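Local coordinates for alpha-catenin-like protein hmp-1 (Caenorhabditis elegans, PDB 5H5M), which helps link the cadherin-catenin complex to actin filaments at adherens junctions and is required for cell migration and shape change during embryonic body enclosure and elongation, at residues A23-G28 against E79-T84. Residues are numbered along the deposited sequence; the frame is centred on the assembly and turned at random.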
loop_
_atom_site.group_PDB
_atom_site.type_symbol
_atom_site.label_atom_id
_atom_site.label_comp_id
_atom_site.label_asym_id
_atom_site.label_seq_id
_atom_site.Cartn_x
_atom_site.Cartn_y
_atom_site.Cartn_z
ATOM N N ALA A 23 -10.139 -29.205 30.656
ATOM C CA ALA A 23 -9.788 -30.509 31.207
ATOM C C ALA A 23 -8.639 -31.155 30.436
ATOM O O ALA A 23 -7.960 -32.042 30.952
ATOM C CB ALA A 23 -11.001 -31.427 31.211
ATOM N N HIS A 24 -8.422 -30.706 29.202
ATOM C CA HIS A 24 -7.380 -31.273 28.348
ATOM C C HIS A 24 -6.035 -30.565 28.485
ATOM O O HIS A 24 -5.002 -31.120 28.112
ATOM C CB HIS A 24 -7.812 -31.238 26.878
ATOM C CG HIS A 24 -8.863 -32.243 26.530
ATOM N ND1 HIS A 24 -9.302 -32.441 25.237
ATOM C CD2 HIS A 24 -9.565 -33.108 27.299
ATOM C CE1 HIS A 24 -10.227 -33.384 25.227
ATOM N NE2 HIS A 24 -10.406 -33.805 26.467
ATOM N N TYR A 25 -6.051 -29.339 29.002
ATOM C CA TYR A 25 -4.835 -28.535 29.097
ATOM C C TYR A 25 -3.748 -29.226 29.918
ATOM O O TYR A 25 -3.995 -29.701 31.027
ATOM C CB TYR A 25 -5.140 -27.162 29.700
ATOM C CG TYR A 25 -3.925 -26.263 29.800
ATOM C CD1 TYR A 25 -3.572 -25.417 28.753
ATOM C CD2 TYR A 25 -3.126 -26.265 30.939
ATOM C CE1 TYR A 25 -2.461 -24.598 28.841
ATOM C CE2 TYR A 25 -2.016 -25.455 31.031
ATOM C CZ TYR A 25 -1.688 -24.621 29.983
ATOM O OH TYR A 25 -0.582 -23.809 30.080
ATOM N N ARG A 26 -2.544 -29.274 29.357
ATOM C CA ARG A 26 -1.386 -29.839 30.039
ATOM C C ARG A 26 -0.225 -28.850 29.994
ATOM O O ARG A 26 0.268 -28.517 28.917
ATOM C CB ARG A 26 -0.975 -31.166 29.398
ATOM C CG ARG A 26 -2.112 -32.157 29.222
ATOM C CD ARG A 26 -1.756 -33.213 28.191
ATOM N NE ARG A 26 -0.670 -34.075 28.642
ATOM C CZ ARG A 26 -0.004 -34.911 27.853
ATOM N NH1 ARG A 26 -0.308 -34.989 26.564
ATOM N NH2 ARG A 26 0.969 -35.665 28.350
ATOM N N ARG A 27 0.206 -28.391 31.167
ATOM C CA ARG A 27 1.237 -27.361 31.270
ATOM C C ARG A 27 2.521 -27.713 30.520
ATOM O O ARG A 27 3.070 -26.886 29.796
ATOM C CB ARG A 27 1.572 -27.087 32.740
ATOM C CG ARG A 27 2.760 -26.157 32.917
ATOM C CD ARG A 27 3.101 -25.920 34.375
ATOM N NE ARG A 27 4.331 -25.142 34.501
ATOM C CZ ARG A 27 4.384 -23.815 34.462
ATOM N NH1 ARG A 27 3.272 -23.108 34.309
ATOM N NH2 ARG A 27 5.548 -23.191 34.581
ATOM N N GLY A 28 2.991 -28.944 30.686
ATOM C CA GLY A 28 4.258 -29.351 30.105
ATOM C C GLY A 28 4.259 -29.522 28.597
ATOM O O GLY A 28 5.313 -29.734 27.996
ATOM N N GLU A 79 -4.750 -18.836 33.857
ATOM C CA GLU A 79 -6.114 -19.267 34.147
ATOM C C GLU A 79 -6.341 -20.735 33.794
ATOM O O GLU A 79 -7.057 -21.443 34.506
ATOM C CB GLU A 79 -7.128 -18.391 33.408
ATOM C CG GLU A 79 -7.144 -16.926 33.838
ATOM C CD GLU A 79 -7.684 -16.711 35.243
ATOM O OE1 GLU A 79 -8.101 -17.694 35.895
ATOM O OE2 GLU A 79 -7.702 -15.547 35.697
ATOM N N TYR A 80 -5.737 -21.192 32.700
ATOM C CA TYR A 80 -5.809 -22.604 32.331
ATOM C C TYR A 80 -5.225 -23.492 33.427
ATOM O O TYR A 80 -5.689 -24.607 33.653
ATOM C CB TYR A 80 -5.073 -22.867 31.016
ATOM C CG TYR A 80 -5.942 -22.801 29.777
ATOM C CD1 TYR A 80 -7.004 -23.679 29.603
ATOM C CD2 TYR A 80 -5.679 -21.883 28.768
ATOM C CE1 TYR A 80 -7.795 -23.631 28.469
ATOM C CE2 TYR A 80 -6.463 -21.828 27.628
ATOM C CZ TYR A 80 -7.519 -22.705 27.485
ATOM O OH TYR A 80 -8.301 -22.654 26.355
ATOM N N GLU A 81 -4.208 -22.983 34.111
ATOM C CA GLU A 81 -3.493 -23.765 35.111
ATOM C C GLU A 81 -4.133 -23.657 36.496
ATOM O O GLU A 81 -3.624 -24.215 37.465
ATOM C CB GLU A 81 -2.024 -23.333 35.147
ATOM C CG GLU A 81 -1.274 -23.754 33.887
ATOM C CD GLU A 81 0.036 -23.020 33.672
ATOM O OE1 GLU A 81 0.439 -22.220 34.544
ATOM O OE2 GLU A 81 0.659 -23.241 32.611
ATOM N N LYS A 82 -5.256 -22.953 36.577
ATOM C CA LYS A 82 -6.027 -22.881 37.816
ATOM C C LYS A 82 -7.296 -23.733 37.767
ATOM O O LYS A 82 -8.098 -23.709 38.702
ATOM C CB LYS A 82 -6.407 -21.434 38.137
ATOM C CG LYS A 82 -5.247 -20.545 38.524
ATOM C CD LYS A 82 -5.737 -19.149 38.862
ATOM C CE LYS A 82 -4.577 -18.200 39.084
ATOM N NZ LYS A 82 -5.035 -16.841 39.490
ATOM N N SER A 83 -7.484 -24.476 36.678
ATOM C CA SER A 83 -8.644 -25.360 36.560
ATOM C C SER A 83 -8.520 -26.577 37.464
ATOM O O SER A 83 -7.464 -27.204 37.538
ATOM C CB SER A 83 -8.842 -25.811 35.112
ATOM O OG SER A 83 -9.682 -24.907 34.419
ATOM N N THR A 84 -9.608 -26.900 38.157
ATOM C CA THR A 84 -9.640 -28.052 39.051
ATOM C C THR A 84 -10.963 -28.795 38.926
ATOM O O THR A 84 -11.825 -28.420 38.130
ATOM C CB THR A 84 -9.441 -27.646 40.529
ATOM O OG1 THR A 84 -10.475 -26.737 40.919
ATOM C CG2 THR A 84 -8.084 -26.987 40.746
#
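At one far end of the elongated M domain, the lead-in to helix 27-49 packs against the C-terminal end of helix 56-80, at the end of a helical bundle, through Tyr-25, Arg-27, Tyr-80 and Glu-81; the centre of the contact lies about 43 Å from the centre of the chain. The two tyrosine rings lie nearly parallel, but their centroids are 4.9 Å from each other, so the overlap is slight. What covers the Tyr-25 ring is the root of the other side chain: Tyr-80 CB sits 3.6 Å from the Tyr-25 ring centroid and almost on its normal, a CH-pi contact, while Tyr-80 CG lies 3.7 Å from Tyr-25 CD1. The Tyr-80 ring runs on past that of Tyr-25, and its hydroxyl is hydrogen-bonded to the backbone of Ile-18 and Ile-20.

With CG of Tyr-25 anti to the backbone N (chi1 -179°), the ring reaches across to Glu-81, where Tyr-25 OH donates to Glu-81 OE2 over 2.9 Å. The hydroxyl oxygen meets OE2 on the anti side, 28° out of the carboxylate plane. The extended Arg-27 chain runs past the same carboxylate and forms a salt bridge through a single nitrogen, Arg-27 NH1, which sits 3.0 Å from Glu-81 OE1 and 3.1 Å from Glu-81 OE2; the carboxylate meets the guanidinium at its edge, yet the two planes are 69° apart, so this is not a coplanar two-pronged pairing. Arg-31, one helical turn further on, makes a second salt bridge, to OE2, so the carboxylate probably offsets the like charges of the two neighbouring arginines.

Glu-81 is held just where the helix gives way to a type I turn, Tyr-80 to Ser-83; one step earlier, Lys-82 N bonds Glu-79 O at 3.1 Å. Aromatic packing beside a charged cluster thus joins two helix ends in the four-helix-bundle architecture of the vinculin/alpha-catenin family.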